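Local coordinates for mannan endo-1,4-beta-mannosidase (Cryptopygus antarcticus, PDB 4OOZ), which hydrolyses internal beta-1,4-mannosidic linkages in mannans, galactomannans and glucomannans, releasing mainly short manno-oligosaccharides, at residues V42-R47 against N78-W83; K71-G76 against N121-F126; I274-M279 against P307-E312; G311-V316 against A338-F343. All blocks are in the same frame, centred on the assembly; numbering follows the deposited sequence.

Interaction 1: residues V42-R47 against N78-W83. With BMA (beta-D-mannopyranose), chain G.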
# COMPACT_ATOMS: atom_id res chain seq x y z
N VAL A 42 8.38 6.93 -4.25
CA VAL A 42 8.82 6.80 -2.87
C VAL A 42 7.67 6.58 -1.92
O VAL A 42 6.50 6.80 -2.26
CB VAL A 42 9.57 8.07 -2.40
CG1 VAL A 42 10.71 8.39 -3.33
CG2 VAL A 42 8.60 9.24 -2.32
N ASN A 43 8.00 6.13 -0.72
CA ASN A 43 7.08 6.25 0.39
C ASN A 43 7.27 7.62 1.03
O ASN A 43 8.37 7.96 1.45
CB ASN A 43 7.31 5.16 1.43
CG ASN A 43 6.65 3.85 1.06
OD1 ASN A 43 5.54 3.55 1.51
ND2 ASN A 43 7.32 3.06 0.23
N PHE A 44 6.22 8.44 1.05
CA PHE A 44 6.21 9.54 1.99
C PHE A 44 6.09 8.85 3.32
O PHE A 44 6.83 9.12 4.27
CB PHE A 44 5.03 10.50 1.80
CG PHE A 44 5.10 11.34 0.56
CD1 PHE A 44 6.19 11.27 -0.30
CD2 PHE A 44 4.07 12.21 0.26
CE1 PHE A 44 6.24 12.05 -1.44
CE2 PHE A 44 4.11 12.99 -0.88
CZ PHE A 44 5.19 12.91 -1.73
N ALA A 45 5.15 7.90 3.33
CA ALA A 45 4.59 7.28 4.52
C ALA A 45 3.93 8.34 5.40
O ALA A 45 2.75 8.21 5.73
CB ALA A 45 5.64 6.51 5.27
N TRP A 46 4.67 9.39 5.76
CA TRP A 46 4.10 10.50 6.51
C TRP A 46 5.01 11.72 6.62
O TRP A 46 6.21 11.66 6.35
CB TRP A 46 3.71 10.05 7.93
CG TRP A 46 4.85 9.54 8.75
CD1 TRP A 46 5.73 10.28 9.49
CD2 TRP A 46 5.22 8.17 8.94
NE1 TRP A 46 6.63 9.45 10.12
CE2 TRP A 46 6.33 8.15 9.80
CE3 TRP A 46 4.71 6.96 8.47
CZ2 TRP A 46 6.96 6.97 10.19
CZ3 TRP A 46 5.33 5.78 8.85
CH2 TRP A 46 6.44 5.80 9.71
N ARG A 47 4.40 12.84 7.01
CA ARG A 47 5.12 14.02 7.49
C ARG A 47 5.00 14.05 9.00
O ARG A 47 5.99 14.17 9.72
CB ARG A 47 4.55 15.29 6.86
CG ARG A 47 4.89 16.56 7.61
CD ARG A 47 6.34 16.97 7.43
NE ARG A 47 6.60 18.29 8.01
CZ ARG A 47 7.75 18.94 7.90
NH1 ARG A 47 8.76 18.39 7.23
NH2 ARG A 47 7.90 20.13 8.46
N ASN A 78 6.31 8.69 -10.51
CA ASN A 78 4.88 8.80 -10.73
C ASN A 78 4.01 8.44 -9.53
O ASN A 78 2.79 8.61 -9.57
CB ASN A 78 4.46 7.92 -11.92
CG ASN A 78 4.83 6.46 -11.72
OD1 ASN A 78 5.61 6.12 -10.83
ND2 ASN A 78 4.26 5.59 -12.54
N THR A 79 4.62 7.95 -8.46
CA THR A 79 3.85 7.43 -7.33
C THR A 79 4.39 7.87 -5.97
O THR A 79 5.60 7.96 -5.76
CB THR A 79 3.80 5.89 -7.37
OG1 THR A 79 3.17 5.47 -8.58
CG2 THR A 79 3.01 5.33 -6.19
N ALA A 80 3.47 8.16 -5.05
CA ALA A 80 3.81 8.36 -3.65
C ALA A 80 2.88 7.53 -2.77
O ALA A 80 1.66 7.55 -2.95
CB ALA A 80 3.75 9.82 -3.27
N ARG A 81 3.46 6.79 -1.83
CA ARG A 81 2.67 5.99 -0.90
C ARG A 81 2.51 6.72 0.43
O ARG A 81 3.50 6.97 1.13
CB ARG A 81 3.32 4.62 -0.68
CG ARG A 81 2.51 3.66 0.16
CD ARG A 81 3.07 2.25 0.04
NE ARG A 81 2.41 1.29 0.91
CZ ARG A 81 2.93 0.81 2.04
NH1 ARG A 81 4.13 1.21 2.44
NH2 ARG A 81 2.26 -0.07 2.76
N VAL A 82 1.28 7.07 0.77
CA VAL A 82 1.01 7.87 1.97
C VAL A 82 0.04 7.18 2.93
O VAL A 82 -1.02 6.68 2.53
CB VAL A 82 0.44 9.25 1.59
CG1 VAL A 82 1.53 10.11 0.98
CG2 VAL A 82 -0.70 9.10 0.60
N TRP A 83 0.41 7.14 4.21
CA TRP A 83 -0.43 6.53 5.23
C TRP A 83 -1.50 7.50 5.73
O TRP A 83 -1.30 8.72 5.71
CB TRP A 83 0.42 6.03 6.40
CG TRP A 83 1.35 4.91 6.04
CD1 TRP A 83 1.70 4.50 4.79
CD2 TRP A 83 2.06 4.05 6.95
NE1 TRP A 83 2.57 3.44 4.85
CE2 TRP A 83 2.81 3.14 6.17
CE3 TRP A 83 2.13 3.95 8.34
CZ2 TRP A 83 3.62 2.16 6.73
CZ3 TRP A 83 2.93 2.98 8.90
CH2 TRP A 83 3.67 2.10 8.10
C1 BMA G . 7.09 0.16 7.99
C2 BMA G . 7.14 -1.33 8.15
C3 BMA G . 8.05 -1.66 9.31
C4 BMA G . 9.44 -1.03 9.11
C5 BMA G . 9.35 0.45 8.73
C6 BMA G . 10.68 0.97 8.22
O1 BMA G . 6.29 0.39 6.87
O2 BMA G . 7.75 -1.90 7.01
O3 BMA G . 8.19 -3.07 9.47
O4 BMA G . 10.19 -1.15 10.31
O5 BMA G . 8.37 0.65 7.68
O6 BMA G . 11.70 0.05 8.57
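The carbonyl oxygen R81 O takes two backbone N-H groups from the adjoining strand, A45 N at 2.9 Å and, more weakly, F44 N at 3.1 Å. This doubling marks a beta bulge, where the parallel register of strands 35-45 and 79-86 slips by one residue in the (beta/alpha)8 barrel of a family 5 glycosyl hydrolase. R81 N bonds to V42 O before the bulge, W83 N to A45 O beyond it. The side chains of N43 and R81 run alongside each other, and R81 NH1 bonds to N43 OD1 at 2.9 Å with amide and guanidinium planes 83° apart. With CG anti to the backbone N (chi1 -174°) and the chain extended, R81 carries its guanidinium to salt bridges with E177 and E312. W46 turns the edge of its six-membered ring to the face of W83 in a T-shaped pair, planes 60° apart. W83, which binds substrate, has CZ2 3.2 Å from mannose O1. Losing the W83 indole to a serine is likely to leave the W46 edge without its aromatic partner and open a gap beside the sugar. A80 CB sits over the F44 ring, 3.8 Å from its centroid.

Interaction 2: residues K71-G76 against N121-F126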
# COMPACT_ATOMS: atom_id res chain seq x y z
N LYS A 71 9.26 17.12 -5.59
CA LYS A 71 10.53 16.40 -5.70
C LYS A 71 10.35 15.08 -6.44
O LYS A 71 11.15 14.72 -7.31
CB LYS A 71 11.13 16.16 -4.32
CG LYS A 71 11.80 17.38 -3.71
CD LYS A 71 12.10 17.16 -2.23
CE LYS A 71 12.98 18.27 -1.68
NZ LYS A 71 12.47 19.62 -2.04
N VAL A 72 9.29 14.36 -6.07
CA VAL A 72 8.95 13.10 -6.71
C VAL A 72 8.85 13.25 -8.23
O VAL A 72 9.48 12.50 -8.97
CB VAL A 72 7.62 12.53 -6.16
CG1 VAL A 72 6.99 11.55 -7.15
CG2 VAL A 72 7.84 11.88 -4.81
N LYS A 73 8.09 14.23 -8.69
CA LYS A 73 7.92 14.40 -10.13
C LYS A 73 9.20 14.87 -10.81
O LYS A 73 9.57 14.35 -11.87
CB LYS A 73 6.79 15.38 -10.44
CG LYS A 73 6.48 15.45 -11.93
CD LYS A 73 6.19 14.06 -12.48
CE LYS A 73 6.15 14.05 -14.00
NZ LYS A 73 5.93 12.68 -14.53
N ALA A 74 9.88 15.85 -10.21
CA ALA A 74 11.10 16.39 -10.79
C ALA A 74 12.17 15.31 -10.95
O ALA A 74 12.97 15.36 -11.87
CB ALA A 74 11.63 17.53 -9.93
N SER A 75 12.15 14.33 -10.05
CA SER A 75 13.08 13.21 -10.16
C SER A 75 12.60 12.16 -11.16
O SER A 75 13.27 11.15 -11.37
CB SER A 75 13.30 12.57 -8.79
OG SER A 75 13.89 13.50 -7.91
N GLY A 76 11.45 12.40 -11.76
CA GLY A 76 10.94 11.53 -12.81
C GLY A 76 10.22 10.31 -12.29
O GLY A 76 10.39 9.20 -12.82
N ASN A 121 -2.32 15.15 -8.77
CA ASN A 121 -2.75 15.12 -10.16
C ASN A 121 -2.08 16.22 -10.96
O ASN A 121 -1.52 15.96 -12.02
CB ASN A 121 -4.27 15.27 -10.27
CG ASN A 121 -4.75 15.20 -11.71
OD1 ASN A 121 -4.53 16.13 -12.49
ND2 ASN A 121 -5.41 14.11 -12.06
N GLY A 122 -2.14 17.44 -10.46
CA GLY A 122 -1.52 18.57 -11.11
C GLY A 122 -0.04 18.37 -11.36
O GLY A 122 0.54 18.99 -12.24
N GLN A 123 0.58 17.49 -10.57
CA GLN A 123 1.99 17.17 -10.76
C GLN A 123 2.20 15.78 -11.37
O GLN A 123 3.29 15.23 -11.30
CB GLN A 123 2.74 17.27 -9.43
CG GLN A 123 2.88 18.68 -8.92
CD GLN A 123 4.04 19.43 -9.55
OE1 GLN A 123 4.64 18.96 -10.51
NE2 GLN A 123 4.36 20.60 -9.01
N ASN A 124 1.14 15.24 -11.97
CA ASN A 124 1.19 13.93 -12.63
C ASN A 124 1.73 12.82 -11.73
O ASN A 124 2.57 12.03 -12.15
CB ASN A 124 2.02 14.01 -13.91
CG ASN A 124 1.33 14.80 -15.01
OD1 ASN A 124 0.16 14.57 -15.30
ND2 ASN A 124 2.06 15.73 -15.61
N VAL A 125 1.24 12.77 -10.50
CA VAL A 125 1.71 11.80 -9.53
C VAL A 125 0.55 10.99 -8.94
O VAL A 125 -0.44 11.56 -8.50
CB VAL A 125 2.49 12.48 -8.38
CG1 VAL A 125 2.59 11.57 -7.17
CG2 VAL A 125 3.87 12.90 -8.86
N PHE A 126 0.68 9.67 -8.95
CA PHE A 126 -0.32 8.81 -8.33
C PHE A 126 -0.08 8.69 -6.83
O PHE A 126 1.04 8.86 -6.36
CB PHE A 126 -0.32 7.42 -8.97
CG PHE A 126 -0.79 7.41 -10.40
CD1 PHE A 126 -2.12 7.61 -10.70
CD2 PHE A 126 0.11 7.20 -11.43
CE1 PHE A 126 -2.56 7.60 -12.01
CE2 PHE A 126 -0.33 7.19 -12.74
CZ PHE A 126 -1.66 7.39 -13.03
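Two Schellman-capped helix ends meet here, those of helices 58-74 and 109-122 in the outer layer of the barrel. G76, with positive phi, closes the first through G76 N to K73 O; N124, also at positive phi, is the C-prime residue of the second, with N124 N bonded to N121 O. Between them K73 drapes its aliphatic chain over the turn that follows helix 109-122. Its CG stands anti to the backbone N, and a bend at chi2 (54°) lays the next methylenes along the Q123 carbonyl, K73 CG and K73 CD each 3.3 Å from Q123 O. Farther out, K73 CE passes N124 CB at 4.1 Å, the two side chains crossing obliquely. A buried apolar contact lies deeper, where V72 CG1 meets V125 CG2 at 3.8 Å. With a glycine in place of K73, the Q123 carbonyl would probably be uncovered and the side of N124 left without its methylene neighbour. V72 also packs on V42 and F44 of strand 35-45 and on M360 of helix 353-360, while F126 continues the second segment into strand 126-133, bonded through its backbone to N78 and A80, around the start of strand 79-86.

Interaction 3: residues I274-M279 against P307-E312. With BMA (beta-D-mannopyranose), chain G.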
# COMPACT_ATOMS: atom_id res chain seq x y z
N ILE A 274 -7.94 -8.05 -3.13
CA ILE A 274 -6.96 -7.08 -3.56
C ILE A 274 -6.79 -7.20 -5.07
O ILE A 274 -7.10 -8.24 -5.65
CB ILE A 274 -5.60 -7.27 -2.85
CG1 ILE A 274 -4.94 -8.57 -3.29
CG2 ILE A 274 -5.79 -7.24 -1.35
CD1 ILE A 274 -3.58 -8.79 -2.67
N ASN A 275 -6.32 -6.14 -5.71
CA ASN A 275 -6.23 -6.12 -7.16
C ASN A 275 -4.79 -6.18 -7.66
O ASN A 275 -4.55 -6.42 -8.84
CB ASN A 275 -6.94 -4.88 -7.71
CG ASN A 275 -8.40 -4.84 -7.33
OD1 ASN A 275 -8.87 -3.86 -6.74
ND2 ASN A 275 -9.12 -5.91 -7.63
N PHE A 276 -3.84 -5.95 -6.76
CA PHE A 276 -2.45 -6.20 -7.08
C PHE A 276 -1.67 -6.51 -5.81
O PHE A 276 -1.78 -5.80 -4.81
CB PHE A 276 -1.82 -5.02 -7.83
CG PHE A 276 -1.59 -3.80 -6.98
CD1 PHE A 276 -0.36 -3.59 -6.37
CD2 PHE A 276 -2.57 -2.84 -6.84
CE1 PHE A 276 -0.13 -2.46 -5.60
CE2 PHE A 276 -2.35 -1.71 -6.08
CZ PHE A 276 -1.13 -1.52 -5.46
N TYR A 277 -0.89 -7.58 -5.85
CA TYR A 277 -0.08 -7.99 -4.71
C TYR A 277 0.98 -6.93 -4.41
O TYR A 277 1.16 -6.00 -5.19
CB TYR A 277 0.56 -9.35 -4.98
CG TYR A 277 -0.43 -10.45 -5.27
CD1 TYR A 277 -0.85 -10.71 -6.57
CD2 TYR A 277 -0.96 -11.23 -4.25
CE1 TYR A 277 -1.77 -11.71 -6.84
CE2 TYR A 277 -1.87 -12.23 -4.51
CZ TYR A 277 -2.27 -12.47 -5.81
OH TYR A 277 -3.18 -13.47 -6.08
N GLN A 278 1.66 -7.07 -3.28
CA GLN A 278 2.72 -6.13 -2.91
C GLN A 278 3.66 -6.71 -1.87
O GLN A 278 3.22 -7.26 -0.86
CB GLN A 278 2.12 -4.82 -2.39
CG GLN A 278 3.15 -3.84 -1.87
CD GLN A 278 2.52 -2.73 -1.04
OE1 GLN A 278 3.22 -2.00 -0.35
NE2 GLN A 278 1.20 -2.62 -1.11
N MET A 279 4.96 -6.59 -2.12
CA MET A 279 5.97 -7.10 -1.21
C MET A 279 6.92 -6.00 -0.74
O MET A 279 7.37 -5.18 -1.53
CB MET A 279 6.77 -8.23 -1.88
CG MET A 279 5.94 -9.44 -2.28
SD MET A 279 6.90 -10.68 -3.19
CE MET A 279 5.65 -11.93 -3.50
N PRO A 307 -1.05 -7.75 -10.86
CA PRO A 307 0.24 -7.04 -10.79
C PRO A 307 0.93 -7.24 -9.44
O PRO A 307 0.28 -7.63 -8.47
CB PRO A 307 -0.15 -5.58 -11.00
CG PRO A 307 -1.42 -5.64 -11.78
CD PRO A 307 -2.14 -6.86 -11.28
N LEU A 308 2.22 -6.97 -9.39
CA LEU A 308 2.99 -7.12 -8.16
C LEU A 308 3.96 -5.97 -7.99
O LEU A 308 4.90 -5.81 -8.77
CB LEU A 308 3.75 -8.45 -8.17
CG LEU A 308 4.83 -8.63 -7.11
CD1 LEU A 308 4.25 -8.59 -5.71
CD2 LEU A 308 5.58 -9.93 -7.34
N LEU A 309 3.73 -5.17 -6.95
CA LEU A 309 4.54 -4.00 -6.67
C LEU A 309 5.52 -4.25 -5.52
O LEU A 309 5.18 -4.92 -4.55
CB LEU A 309 3.64 -2.80 -6.34
CG LEU A 309 4.18 -1.72 -5.40
CD1 LEU A 309 5.11 -0.77 -6.13
CD2 LEU A 309 3.03 -0.96 -4.76
N ILE A 310 6.74 -3.74 -5.65
CA ILE A 310 7.65 -3.72 -4.53
C ILE A 310 7.51 -2.40 -3.80
O ILE A 310 8.31 -1.48 -3.98
CB ILE A 310 9.13 -3.92 -4.95
CG1 ILE A 310 9.29 -5.18 -5.80
CG2 ILE A 310 10.03 -4.01 -3.72
CD1 ILE A 310 10.73 -5.52 -6.14
N GLY A 311 6.45 -2.28 -3.01
CA GLY A 311 6.33 -1.16 -2.11
C GLY A 311 7.38 -1.37 -1.05
O GLY A 311 7.60 -2.50 -0.61
N GLU A 312 8.06 -0.29 -0.66
CA GLU A 312 9.08 -0.33 0.39
C GLU A 312 10.33 -1.13 0.05
O GLU A 312 10.32 -2.36 0.01
CB GLU A 312 8.48 -0.87 1.69
CG GLU A 312 7.32 -0.05 2.21
CD GLU A 312 7.03 -0.32 3.66
OE1 GLU A 312 7.92 -0.85 4.36
OE2 GLU A 312 5.90 -0.00 4.11
C1 BMA G . 7.09 0.16 7.99
C2 BMA G . 7.14 -1.33 8.15
C3 BMA G . 8.05 -1.66 9.31
C4 BMA G . 9.44 -1.03 9.11
C5 BMA G . 9.35 0.45 8.73
C6 BMA G . 10.68 0.97 8.22
O1 BMA G . 6.29 0.39 6.87
O2 BMA G . 7.75 -1.90 7.01
O3 BMA G . 8.19 -3.07 9.47
O4 BMA G . 10.19 -1.15 10.31
O5 BMA G . 8.37 0.65 7.68
O6 BMA G . 11.70 0.05 8.57
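The F276 and Y277 rings present their edges to the segment 307-312. L309 CD2 comes to the rim of the F276 ring, 3.6 Å from F276 CE1, and P307 O lies near the plane of the Y277 ring at its edge. F276 CG sits between the backbone N and the carbonyl carbon (chi1 72°), which brings the ring alongside L309 while F276 CB rests on P307 CB; F30 makes an edge-to-face pair with the same ring. F276 and P307 lead into two parallel strands, 277-278 and 308-313, of the (beta/alpha)8 barrel. L309 N bonds to Y277 O at 3.2 Å and M279 N to L309 O at 3.0 Å. Y277 CB and M279 CG both touch L308 CD1. Q278 and L309 share the other face, where Q278 OE1, bonded by H280 NE2, comes 3.7 Å from G311 CA. At the strand end E312, probably the nucleophile, as in related enzymes, has OE2 in a salt bridge with R81 NH1 and OE1 bonded to Y282 OH. Mannose O1 adds a weak bond to E312 OE2 at 2.8 Å. With R81 and Y282 each holding one oxygen, rotation of the carboxylate would be limited.

Interaction 4: residues G311-V316 against A338-F343. With BMA (beta-D-mannopyranose), chain G.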
# COMPACT_ATOMS: atom_id res chain seq x y z
N GLY A 311 6.45 -2.28 -3.01
CA GLY A 311 6.33 -1.16 -2.11
C GLY A 311 7.38 -1.37 -1.05
O GLY A 311 7.60 -2.50 -0.61
N GLU A 312 8.06 -0.29 -0.66
CA GLU A 312 9.08 -0.33 0.39
C GLU A 312 10.33 -1.13 0.05
O GLU A 312 10.32 -2.36 0.01
CB GLU A 312 8.48 -0.87 1.69
CG GLU A 312 7.32 -0.05 2.21
CD GLU A 312 7.03 -0.32 3.66
OE1 GLU A 312 7.92 -0.85 4.36
OE2 GLU A 312 5.90 -0.00 4.11
N PHE A 313 11.42 -0.39 -0.17
CA PHE A 313 12.76 -0.94 -0.16
C PHE A 313 13.70 0.22 0.14
O PHE A 313 13.35 1.37 -0.09
CB PHE A 313 13.12 -1.62 -1.49
CG PHE A 313 13.31 -0.67 -2.63
CD1 PHE A 313 14.57 -0.17 -2.94
CD2 PHE A 313 12.24 -0.28 -3.42
CE1 PHE A 313 14.74 0.69 -4.00
CE2 PHE A 313 12.41 0.59 -4.47
CZ PHE A 313 13.66 1.07 -4.77
N ALA A 314 14.88 -0.07 0.66
CA ALA A 314 15.83 0.99 0.97
C ALA A 314 17.24 0.59 0.59
O ALA A 314 17.70 -0.49 0.95
CB ALA A 314 15.75 1.37 2.44
N SER A 315 17.94 1.47 -0.11
CA SER A 315 19.30 1.21 -0.54
C SER A 315 20.27 1.29 0.63
O SER A 315 21.49 1.30 0.44
CB SER A 315 19.72 2.18 -1.64
OG SER A 315 19.92 3.49 -1.12
N VAL A 316 19.72 1.35 1.83
CA VAL A 316 20.50 1.32 3.06
C VAL A 316 20.37 -0.07 3.68
O VAL A 316 21.31 -0.58 4.31
CB VAL A 316 20.04 2.42 4.05
CG1 VAL A 316 19.76 1.85 5.44
CG2 VAL A 316 21.07 3.53 4.12
N ALA A 338 8.29 -0.03 -7.87
CA ALA A 338 9.31 -0.01 -6.82
C ALA A 338 9.25 1.30 -6.05
O ALA A 338 9.41 2.38 -6.62
CB ALA A 338 10.69 -0.22 -7.42
N LEU A 339 9.02 1.20 -4.74
CA LEU A 339 8.90 2.37 -3.88
C LEU A 339 9.96 2.38 -2.81
O LEU A 339 9.98 1.53 -1.93
CB LEU A 339 7.52 2.42 -3.23
CG LEU A 339 6.31 2.48 -4.15
CD1 LEU A 339 5.05 2.22 -3.36
CD2 LEU A 339 6.24 3.84 -4.84
N THR A 340 10.86 3.35 -2.88
CA THR A 340 11.89 3.48 -1.86
C THR A 340 11.30 3.79 -0.50
O THR A 340 10.27 4.46 -0.40
CB THR A 340 12.85 4.57 -2.24
OG1 THR A 340 12.10 5.58 -2.91
CG2 THR A 340 13.91 4.04 -3.15
N TRP A 341 11.95 3.33 0.56
CA TRP A 341 11.33 3.52 1.86
C TRP A 341 11.62 4.88 2.47
O TRP A 341 12.76 5.33 2.56
CB TRP A 341 11.72 2.44 2.84
CG TRP A 341 11.17 2.77 4.19
CD1 TRP A 341 11.88 3.09 5.30
CD2 TRP A 341 9.78 2.93 4.54
NE1 TRP A 341 11.03 3.39 6.34
CE2 TRP A 341 9.73 3.30 5.89
CE3 TRP A 341 8.58 2.77 3.84
CZ2 TRP A 341 8.53 3.51 6.57
CZ3 TRP A 341 7.39 2.98 4.51
CH2 TRP A 341 7.37 3.34 5.86
N GLN A 342 10.52 5.48 2.91
CA GLN A 342 10.35 6.83 3.44
C GLN A 342 11.26 7.96 3.00
O GLN A 342 12.47 8.00 3.25
CB GLN A 342 10.34 6.78 4.96
CG GLN A 342 8.97 7.18 5.41
CD GLN A 342 8.71 7.09 6.87
OE1 GLN A 342 9.32 6.30 7.58
NE2 GLN A 342 7.78 7.90 7.34
N PHE A 343 10.56 8.93 2.41
CA PHE A 343 11.08 10.17 1.85
C PHE A 343 11.43 11.21 2.90
O PHE A 343 12.14 12.17 2.61
CB PHE A 343 10.02 10.73 0.89
CG PHE A 343 10.56 11.72 -0.11
CD1 PHE A 343 11.34 11.31 -1.17
CD2 PHE A 343 10.23 13.06 -0.00
CE1 PHE A 343 11.81 12.22 -2.10
CE2 PHE A 343 10.70 13.98 -0.93
CZ PHE A 343 11.49 13.56 -1.98
C1 BMA G . 7.09 0.16 7.99
C2 BMA G . 7.14 -1.33 8.15
C3 BMA G . 8.05 -1.66 9.31
C4 BMA G . 9.44 -1.03 9.11
C5 BMA G . 9.35 0.45 8.73
C6 BMA G . 10.68 0.97 8.22
O1 BMA G . 6.29 0.39 6.87
O2 BMA G . 7.75 -1.90 7.01
O3 BMA G . 8.19 -3.07 9.47
O4 BMA G . 10.19 -1.15 10.31
O5 BMA G . 8.37 0.65 7.68
O6 BMA G . 11.70 0.05 8.57
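This is a buried contact between neighbouring parallel strands, 308-313 and 337-340, at the end of the barrel that carries the active site, with E312 lying alongside W341 at the sugar. The aliphatic part of E312 runs beside the indole, E312 CG 3.5 Å from W341 CE3, and its carboxylate comes over one ring face, the two planes 35° apart. E312 OE2, held by a salt bridge to R81 NH1, is 3.4 Å from W341 CZ3. The same indole face carries the mannose, whose ring oxygen O5 lies 3.1 Å from W341 CZ2. W341, a substrate-binding residue, thus offers one face to both the sugar and E312, the probable nucleophile. Its CG is anti to the backbone N (chi1 174°), which swings the indole toward E312, and its CB lies near A314 CB. The two strands are the ends of a beta-alpha-beta crossover of the (beta/alpha)8 fold, joined through helix 323-332. Here their short axes are 52° apart and the backbone pairing is loose: F313 N bonds only weakly to L339 O, and the bond from W341 N to F313 O is doubtfully short in the model. Much of the contact is instead made around the F313 ring. T340 CA lies over it in a CH-pi contact, 4.1 Å from its centroid, and T340 CG2 touches F313 CZ. A338 CB approaches the same ring, 3.5 Å from F313 CE2. Y327 of helix 323-332 sets its ring edge-to-face with F313, and its OH bonds to T340 OG1, which also pairs with G41 O.

Interactions 1, 3 and 4 lie on one curled sheet, the barrel wall, and all touch the same mannose. Along the chain interactions 1 and 2 interlock, because helix 58-74 falls between the strands of interaction 1; interactions 3 and 4 follow, sharing G311 and E312 on strand 308-313. Strands 35-45 and 337-340 are neighbours, and the centres of interactions 1 and 4 lie about 10 Å apart, whereas those of interactions 1 and 3 are about 15 Å apart. Interaction 2 lies in the outer helical layer, its nearest atoms about 10 Å from interaction 3. Strands from early and late in the sequence thus converge on one catalytic pocket.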